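Local structure of beta-lactamase (Klebsiella pneumoniae, 6KBY) at residues L80-Q85 with T261-G266; H98-L103 with G165-K170; V174-A179 with S193-P198. The protein probably hydrolyses beta-lactam antibiotics as a class C beta-lactamase, and also binds adenosine monophosphate. All blocks are in the same frame, centred on the assembly; numbering follows the deposited sequence.

Contact 1 of 3, residues L80-Q85 with T261-G266; sequences LASYAQ and TATHTG
The carbonyl oxygen of Ala262, the residue whose methyl group meets Ser82 across the contact, is gripped twice by Thr265. The Thr265 hydroxyl donates to it with OG1 2.8 Å from Ala262 O, while the Thr265 backbone N adds a longer bond of 3.1 Å to the same oxygen. Both donors arrive on the same face of the carbonyl plane. OG1 is tilted 24° from that plane and makes an angle of 127° at Ala262 O. The backbone bond closes a type I turn from Ala262 to Thr265, and the hydroxyl bond braces it. The turn offers two methyl groups to one small side chain. Ser82 OG lies 3.4 Å from Ala262 CB, and Ser82 CB lies 3.7 Å from Thr263 CG2. With Ser82 OG trans to the backbone nitrogen (chi1 -175°), the hydroxyl projects toward the turn, yet its hydrogen bond is to Ala259 O, one helical turn before Thr263. Thr263 OG1 likewise bonds back to Leu260 O, leaving its CG2 as the branch that touches Ser82. No hydrogen bond crosses the interface; the serine oxygen and methylene rest on two methyl groups. The arrangement is a type I turn in the C-terminal region of helix 255-262, packed against helix 72-86, the central helix that starts just after the nucleophilic Ser71 in the class C beta-lactamase fold.

Contact 2 of 3, residues H98-L103 with G165-K170; sequences HYVPEL and GMIAAK
Two first torsions bring the base of Tyr99 and Val100 CG2 against Ile167: Tyr99 CG lies trans to the carbonyl carbon (chi1 -66°), and in Val100, CG1 is trans to the backbone N (chi1 -172°), which puts CG2 trans to the carbonyl carbon. Here the weakly bonded end of helix 96-99 and the residue after it lean on helix 158-171 in the helical part of the class C beta-lactamase fold, and the contact is wholly apolar. Ile167 divides its branches between two neighbours. Its CG2 reaches Tyr99 CB at 3.8 Å and lies obliquely against the base of the ring, with Tyr99 CG 3.9 Å from that methyl. Its CG1 lies 3.8 Å from Val100 CG2. Met166 reaches the same valine methyl: its chain runs out extended, then bends at chi3 (84°), which carries CE to 3.8 Å from Val100 CG2. One methyl of Val100 thus meets isoleucine and methionine side by side, both on the side facing helix 158-171, and in each pair the side chains cross at roughly a right angle. Met138 of helix 134-143 also packs on Val100, adding a third helix to the group. Beyond its base the Tyr99 ring leads away from helix 158-171 and its OH bonds to Ser91 N. One face of that ring is covered from within its own segment, where His98 CD2 stands 3.5 Å above the ring plane, over its centre.

Contact 3 of 3, residues V174-A179 with S193-P198; sequences VSYEDA and SYLKVP
Leu195 does nearly all the touching here, pressing one methyl against the start of helix 176-187. Its CD1 settles 3.9 Å from Glu177 CA, against the helix backbone itself, and about half an ångström farther, at 4.4 Å, from Glu177 CG. The same methyl lies 4.3 Å from Tyr176 CE2 and meets that ring obliquely. Holding Leu195 CG trans to the carbonyl carbon (chi1 -65°) directs the isobutyl group at the helix, and Ile180, Asn225 and Ile230 also pack on it.

Away from this methyl the contact thins quickly. Lys196, the next residue, is exposed, and its NZ stays 6.9 Å from Glu177 OE1, so the opposite charges may attract weakly without forming a salt bridge. Glu177 instead uses OE2 to accept from Asn225 ND2, while the backbone N atoms of Leu195 and Lys196 both bond to Glu181 OE2, one turn farther along the helix. The loop is thus tied to the helix through its backbone N atoms at Glu181, beside the leucine.

The helix start is secured separately. Ser175 is its N-cap, and Asp178 N donates to Ser175 OG at 3.1 Å with a nearly straight N-H...O angle of 163°. Together these features form a capped helix start packed on the loop that leaves short strand 193-194, near the active site: the side chain of Tyr176 is about 11 Å from that of Ser71, which carries the covalently bound AMP.

Following the chain from the N terminus, past helix 11-30 and the first strands, the later part of helix 72-86 opens contact 1; the loop this contact closes, up to residues 261-266, encloses both of the others. Within it contact 2 comes first, joining 98-103 to helix 158-171, and contact 3 then follows in series, joining 174-179 to 193-198 over a much shorter loop. Helix 72-86 packs on both other contacts through Ala81 on Ala168 and Leu80 on Tyr176 and Ala179; contacts 2 and 3 meet where Ala169 O probably accepts from Val174 N. The helical region is thus tied to the edge of the small three-stranded sheet and to the approach to strand 266-270.

Contact 1 of 3, residues L80-Q85 with T261-G266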
loop_
_atom_site.group_PDB
_atom_site.type_symbol
_atom_site.label_atom_id
_atom_site.label_comp_id
_atom_site.label_asym_id
_atom_site.label_seq_id
_atom_site.Cartn_x
_atom_site.Cartn_y
_atom_site.Cartn_z
ATOM N N LEU A 80 -4.543 10.228 2.114
ATOM C CA LEU A 80 -4.726 11.364 3.013
ATOM C C LEU A 80 -4.169 12.648 2.413
ATOM O O LEU A 80 -4.814 13.701 2.482
ATOM C CB LEU A 80 -4.088 11.077 4.373
ATOM C CG LEU A 80 -4.419 12.139 5.427
ATOM C CD1 LEU A 80 -5.884 12.059 5.847
ATOM C CD2 LEU A 80 -3.495 12.021 6.632
ATOM N N ALA A 81 -2.973 12.587 1.824
ATOM C CA ALA A 81 -2.415 13.774 1.180
ATOM C C ALA A 81 -3.296 14.243 0.032
ATOM O O ALA A 81 -3.503 15.449 -0.155
ATOM C CB ALA A 81 -0.999 13.483 0.684
ATOM N N SER A 82 -3.826 13.299 -0.747
ATOM C CA SER A 82 -4.717 13.647 -1.841
ATOM C C SER A 82 -6.005 14.269 -1.315
ATOM O O SER A 82 -6.525 15.232 -1.898
ATOM C CB SER A 82 -4.997 12.392 -2.663
ATOM O OG SER A 82 -5.763 12.702 -3.800
ATOM N N TYR A 83 -6.526 13.744 -0.203
ATOM C CA TYR A 83 -7.708 14.331 0.418
ATOM C C TYR A 83 -7.432 15.755 0.878
ATOM O O TYR A 83 -8.243 16.660 0.649
ATOM C CB TYR A 83 -8.155 13.446 1.580
ATOM C CG TYR A 83 -9.369 13.944 2.320
ATOM C CD1 TYR A 83 -10.631 13.880 1.746
ATOM C CD2 TYR A 83 -9.259 14.447 3.608
ATOM C CE1 TYR A 83 -11.749 14.328 2.430
ATOM C CE2 TYR A 83 -10.370 14.895 4.298
ATOM C CZ TYR A 83 -11.609 14.830 3.704
ATOM O OH TYR A 83 -12.722 15.273 4.385
ATOM N N ALA A 84 -6.278 15.983 1.502
ATOM C CA ALA A 84 -5.908 17.343 1.875
ATOM C C ALA A 84 -5.797 18.235 0.647
ATOM O O ALA A 84 -6.203 19.406 0.677
ATOM C CB ALA A 84 -4.594 17.327 2.654
ATOM N N GLN A 85 -5.252 17.701 -0.445
ATOM C CA GLN A 85 -5.070 18.495 -1.654
ATOM C C GLN A 85 -6.410 18.895 -2.259
ATOM O O GLN A 85 -6.650 20.079 -2.536
ATOM C CB GLN A 85 -4.214 17.710 -2.648
ATOM C CG GLN A 85 -3.804 18.488 -3.879
ATOM C CD GLN A 85 -4.729 18.229 -5.039
ATOM O OE1 GLN A 85 -4.930 17.080 -5.448
ATOM N NE2 GLN A 85 -5.311 19.295 -5.574
ATOM N N THR A 261 -9.257 8.690 -6.380
ATOM C CA THR A 261 -8.930 8.622 -7.796
ATOM C C THR A 261 -7.657 9.394 -8.098
ATOM O O THR A 261 -6.810 8.929 -8.865
ATOM C CB THR A 261 -10.116 9.159 -8.593
ATOM O OG1 THR A 261 -11.233 8.288 -8.377
ATOM C CG2 THR A 261 -9.799 9.253 -10.087
ATOM N N ALA A 262 -7.489 10.564 -7.477
ATOM C CA ALA A 262 -6.335 11.401 -7.780
ATOM C C ALA A 262 -5.019 10.773 -7.346
ATOM O O ALA A 262 -3.968 11.163 -7.869
ATOM C CB ALA A 262 -6.486 12.798 -7.168
ATOM N N THR A 263 -5.034 9.816 -6.409
ATOM C CA THR A 263 -3.776 9.148 -6.072
ATOM C C THR A 263 -3.225 8.350 -7.242
ATOM O O THR A 263 -2.043 7.982 -7.214
ATOM C CB THR A 263 -3.878 8.207 -4.862
ATOM O OG1 THR A 263 -4.754 7.115 -5.158
ATOM C CG2 THR A 263 -4.324 8.928 -3.598
ATOM N N HIS A 264 -4.062 8.043 -8.238
ATOM C CA HIS A 264 -3.631 7.287 -9.406
ATOM C C HIS A 264 -3.002 8.164 -10.481
ATOM O O HIS A 264 -2.663 7.644 -11.549
ATOM C CB HIS A 264 -4.805 6.552 -10.067
ATOM C CG HIS A 264 -5.702 5.794 -9.132
ATOM N ND1 HIS A 264 -6.874 5.221 -9.572
ATOM C CD2 HIS A 264 -5.624 5.516 -7.807
ATOM C CE1 HIS A 264 -7.484 4.629 -8.562
ATOM N NE2 HIS A 264 -6.746 4.788 -7.480
ATOM N N THR A 265 -2.859 9.468 -10.242
ATOM C CA THR A 265 -2.225 10.352 -11.209
ATOM C C THR A 265 -0.772 9.931 -11.380
ATOM O O THR A 265 -0.078 9.667 -10.396
ATOM C CB THR A 265 -2.289 11.790 -10.688
ATOM O OG1 THR A 265 -3.657 12.132 -10.438
ATOM C CG2 THR A 265 -1.714 12.759 -11.696
ATOM N N GLY A 266 -0.320 9.843 -12.631
ATOM C CA GLY A 266 1.041 9.424 -12.927
ATOM C C GLY A 266 1.999 10.595 -12.990
ATOM O O GLY A 266 1.814 11.523 -13.785
#

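Contact 2 of 3, residues H98-L103 with G165-K170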
loop_
_atom_site.group_PDB
_atom_site.type_symbol
_atom_site.label_atom_id
_atom_site.label_comp_id
_atom_site.label_asym_id
_atom_site.label_seq_id
_atom_site.Cartn_x
_atom_site.Cartn_y
_atom_site.Cartn_z
ATOM N N HIS A 98 8.027 24.598 3.121
ATOM C CA HIS A 98 6.856 25.465 3.166
ATOM C C HIS A 98 5.882 25.013 4.247
ATOM O O HIS A 98 5.306 25.843 4.962
ATOM C CB HIS A 98 6.167 25.486 1.803
ATOM C CG HIS A 98 4.918 26.310 1.780
ATOM N ND1 HIS A 98 4.939 27.687 1.728
ATOM C CD2 HIS A 98 3.612 25.954 1.811
ATOM C CE1 HIS A 98 3.700 28.145 1.725
ATOM N NE2 HIS A 98 2.875 27.115 1.777
ATOM N N TYR A 99 5.690 23.699 4.384
ATOM C CA TYR A 99 4.746 23.152 5.351
ATOM C C TYR A 99 5.373 22.771 6.682
ATOM O O TYR A 99 4.644 22.631 7.670
ATOM C CB TYR A 99 4.025 21.928 4.771
ATOM C CG TYR A 99 3.145 22.294 3.610
ATOM C CD1 TYR A 99 1.976 23.012 3.809
ATOM C CD2 TYR A 99 3.493 21.950 2.311
ATOM C CE1 TYR A 99 1.175 23.373 2.753
ATOM C CE2 TYR A 99 2.694 22.303 1.246
ATOM C CZ TYR A 99 1.540 23.016 1.473
ATOM O OH TYR A 99 0.748 23.373 0.413
ATOM N N VAL A 100 6.684 22.572 6.726
ATOM C CA VAL A 100 7.383 22.195 7.950
ATOM C C VAL A 100 8.391 23.304 8.228
ATOM O O VAL A 100 9.562 23.187 7.841
ATOM C CB VAL A 100 8.059 20.821 7.807
ATOM C CG1 VAL A 100 8.613 20.358 9.150
ATOM C CG2 VAL A 100 7.081 19.795 7.231
ATOM N N PRO A 101 7.976 24.397 8.877
ATOM C CA PRO A 101 8.840 25.588 8.949
ATOM C C PRO A 101 10.163 25.372 9.657
ATOM O O PRO A 101 11.125 26.098 9.365
ATOM C CB PRO A 101 7.966 26.621 9.676
ATOM C CG PRO A 101 6.558 26.132 9.492
ATOM C CD PRO A 101 6.651 24.635 9.473
ATOM N N GLU A 102 10.252 24.401 10.568
ATOM C CA GLU A 102 11.529 24.080 11.198
ATOM C C GLU A 102 12.591 23.703 10.176
ATOM O O GLU A 102 13.787 23.871 10.446
ATOM C CB GLU A 102 11.353 22.924 12.185
ATOM C CG GLU A 102 10.205 23.070 13.158
ATOM C CD GLU A 102 8.977 22.286 12.730
ATOM O OE1 GLU A 102 8.260 22.749 11.808
ATOM O OE2 GLU A 102 8.723 21.187 13.292
ATOM N N LEU A 103 12.184 23.214 9.006
ATOM C CA LEU A 103 13.108 22.789 7.966
ATOM C C LEU A 103 13.449 23.894 6.973
ATOM O O LEU A 103 14.183 23.636 6.014
ATOM C CB LEU A 103 12.546 21.566 7.231
ATOM C CG LEU A 103 12.268 20.358 8.131
ATOM C CD1 LEU A 103 11.772 19.158 7.325
ATOM C CD2 LEU A 103 13.505 19.988 8.931
ATOM N N GLY A 165 2.702 11.801 4.922
ATOM C CA GLY A 165 1.558 11.668 5.809
ATOM C C GLY A 165 1.551 12.704 6.913
ATOM O O GLY A 165 0.498 13.226 7.287
ATOM N N MET A 166 2.726 13.010 7.458
ATOM C CA MET A 166 2.834 14.020 8.505
ATOM C C MET A 166 2.344 15.375 8.007
ATOM O O MET A 166 1.584 16.069 8.695
ATOM C CB MET A 166 4.291 14.101 8.955
ATOM C CG MET A 166 4.579 15.052 10.100
ATOM S SD MET A 166 6.359 15.241 10.342
ATOM C CE MET A 166 6.717 16.493 9.118
ATOM N N ILE A 167 2.779 15.767 6.808
ATOM C CA ILE A 167 2.371 17.042 6.231
ATOM C C ILE A 167 0.877 17.046 5.951
ATOM O O ILE A 167 0.178 18.030 6.225
ATOM C CB ILE A 167 3.195 17.317 4.961
ATOM C CG1 ILE A 167 4.636 17.663 5.331
ATOM C CG2 ILE A 167 2.573 18.430 4.134
ATOM C CD1 ILE A 167 5.589 17.622 4.148
ATOM N N ALA A 168 0.362 15.949 5.396
ATOM C CA ALA A 168 -1.062 15.868 5.101
ATOM C C ALA A 168 -1.890 16.035 6.367
ATOM O O ALA A 168 -2.853 16.810 6.393
ATOM C CB ALA A 168 -1.371 14.532 4.435
ATOM N N ALA A 169 -1.532 15.312 7.429
ATOM C CA ALA A 169 -2.304 15.397 8.664
ATOM C C ALA A 169 -2.248 16.800 9.251
ATOM O O ALA A 169 -3.276 17.362 9.648
ATOM C CB ALA A 169 -1.800 14.369 9.674
ATOM N N LYS A 170 -1.052 17.391 9.298
ATOM C CA LYS A 170 -0.924 18.738 9.846
ATOM C C LYS A 170 -1.785 19.726 9.071
ATOM O O LYS A 170 -2.416 20.610 9.666
ATOM C CB LYS A 170 0.542 19.169 9.837
ATOM C CG LYS A 170 0.798 20.556 10.411
ATOM C CD LYS A 170 0.607 20.567 11.918
ATOM C CE LYS A 170 0.940 21.924 12.512
ATOM N NZ LYS A 170 0.825 21.903 13.995
#

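Contact 3 of 3, residues V174-A179 with S193-P198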
loop_
_atom_site.group_PDB
_atom_site.type_symbol
_atom_site.label_atom_id
_atom_site.label_comp_id
_atom_site.label_asym_id
_atom_site.label_seq_id
_atom_site.Cartn_x
_atom_site.Cartn_y
_atom_site.Cartn_z
ATOM N N VAL A 174 -4.795 17.826 12.440
ATOM C CA VAL A 174 -4.884 16.662 13.316
ATOM C C VAL A 174 -3.593 15.855 13.232
ATOM O O VAL A 174 -2.790 16.012 12.310
ATOM C CB VAL A 174 -6.097 15.766 12.975
ATOM C CG1 VAL A 174 -7.405 16.501 13.259
ATOM C CG2 VAL A 174 -6.031 15.323 11.523
ATOM N N SER A 175 -3.396 14.981 14.217
ATOM C CA SER A 175 -2.304 14.024 14.139
ATOM C C SER A 175 -2.587 13.019 13.026
ATOM O O SER A 175 -3.730 12.827 12.610
ATOM C CB SER A 175 -2.178 13.257 15.454
ATOM O OG SER A 175 -3.306 12.421 15.649
ATOM N N TYR A 176 -1.531 12.359 12.547
ATOM C CA TYR A 176 -1.719 11.351 11.507
ATOM C C TYR A 176 -2.623 10.224 11.991
ATOM O O TYR A 176 -3.482 9.739 11.246
ATOM C CB TYR A 176 -0.370 10.801 11.036
ATOM C CG TYR A 176 -0.525 9.851 9.877
ATOM C CD1 TYR A 176 -0.794 10.333 8.611
ATOM C CD2 TYR A 176 -0.430 8.474 10.052
ATOM C CE1 TYR A 176 -0.960 9.484 7.545
ATOM C CE2 TYR A 176 -0.598 7.604 8.981
ATOM C CZ TYR A 176 -0.863 8.123 7.727
ATOM O OH TYR A 176 -1.043 7.308 6.633
ATOM N N GLU A 177 -2.456 9.811 13.247
ATOM C CA GLU A 177 -3.272 8.736 13.795
ATOM C C GLU A 177 -4.746 9.115 13.800
ATOM O O GLU A 177 -5.602 8.305 13.426
ATOM C CB GLU A 177 -2.796 8.412 15.211
ATOM C CG GLU A 177 -1.372 7.875 15.300
ATOM C CD GLU A 177 -0.304 8.885 14.878
ATOM O OE1 GLU A 177 -0.377 10.056 15.317
ATOM O OE2 GLU A 177 0.599 8.514 14.090
ATOM N N ASP A 178 -5.061 10.345 14.222
ATOM C CA ASP A 178 -6.445 10.811 14.183
ATOM C C ASP A 178 -6.940 10.947 12.750
ATOM O O ASP A 178 -8.083 10.596 12.446
ATOM C CB ASP A 178 -6.580 12.160 14.897
ATOM C CG ASP A 178 -6.697 12.029 16.402
ATOM O OD1 ASP A 178 -6.775 10.891 16.909
ATOM O OD2 ASP A 178 -6.725 13.084 17.074
ATOM N N ALA A 179 -6.100 11.475 11.857
ATOM C CA ALA A 179 -6.513 11.620 10.466
ATOM C C ALA A 179 -6.928 10.280 9.871
ATOM O O ALA A 179 -7.938 10.188 9.166
ATOM C CB ALA A 179 -5.380 12.234 9.648
ATOM N N SER A 193 -10.071 -1.765 10.217
ATOM C CA SER A 193 -8.748 -1.350 9.789
ATOM C C SER A 193 -8.219 -0.392 10.844
ATOM O O SER A 193 -8.953 0.498 11.295
ATOM C CB SER A 193 -8.833 -0.637 8.442
ATOM O OG SER A 193 -9.357 -1.500 7.448
ATOM N N TYR A 194 -6.964 -0.577 11.249
ATOM C CA TYR A 194 -6.448 0.134 12.408
ATOM C C TYR A 194 -4.966 0.416 12.247
ATOM O O TYR A 194 -4.232 -0.350 11.618
ATOM C CB TYR A 194 -6.586 -0.711 13.678
ATOM C CG TYR A 194 -7.955 -1.298 13.887
ATOM C CD1 TYR A 194 -8.979 -0.543 14.439
ATOM C CD2 TYR A 194 -8.225 -2.614 13.535
ATOM C CE1 TYR A 194 -10.240 -1.086 14.632
ATOM C CE2 TYR A 194 -9.479 -3.164 13.726
ATOM C CZ TYR A 194 -10.476 -2.397 14.272
ATOM O OH TYR A 194 -11.716 -2.960 14.459
ATOM N N LEU A 195 -4.529 1.508 12.870
ATOM C CA LEU A 195 -3.122 1.674 13.211
ATOM C C LEU A 195 -2.800 1.067 14.568
ATOM O O LEU A 195 -1.696 0.552 14.760
ATOM C CB LEU A 195 -2.738 3.155 13.206
ATOM C CG LEU A 195 -2.814 3.828 11.838
ATOM C CD1 LEU A 195 -2.677 5.335 11.967
ATOM C CD2 LEU A 195 -1.752 3.271 10.906
ATOM N N LYS A 196 -3.742 1.123 15.511
ATOM C CA LYS A 196 -3.633 0.492 16.825
ATOM C C LYS A 196 -4.834 -0.429 16.990
ATOM O O LYS A 196 -5.971 0.047 17.076
ATOM C CB LYS A 196 -3.665 1.548 17.931
ATOM C CG LYS A 196 -2.408 2.368 18.126
ATOM C CD LYS A 196 -2.620 3.386 19.246
ATOM C CE LYS A 196 -1.372 4.211 19.518
ATOM N NZ LYS A 196 -1.689 5.461 20.270
ATOM N N VAL A 197 -4.589 -1.732 17.053
ATOM C CA VAL A 197 -5.693 -2.692 17.161
ATOM C C VAL A 197 -6.324 -2.578 18.546
ATOM O O VAL A 197 -5.604 -2.646 19.558
ATOM C CB VAL A 197 -5.185 -4.112 16.901
ATOM C CG1 VAL A 197 -6.291 -5.131 17.131
ATOM C CG2 VAL A 197 -4.616 -4.228 15.481
ATOM N N PRO A 198 -7.640 -2.410 18.644
ATOM C CA PRO A 198 -8.286 -2.273 19.955
ATOM C C PRO A 198 -8.465 -3.624 20.639
ATOM O O PRO A 198 -8.338 -4.691 20.031
ATOM C CB PRO A 198 -9.643 -1.652 19.607
ATOM C CG PRO A 198 -9.929 -2.144 18.223
ATOM C CD PRO A 198 -8.588 -2.219 17.533
#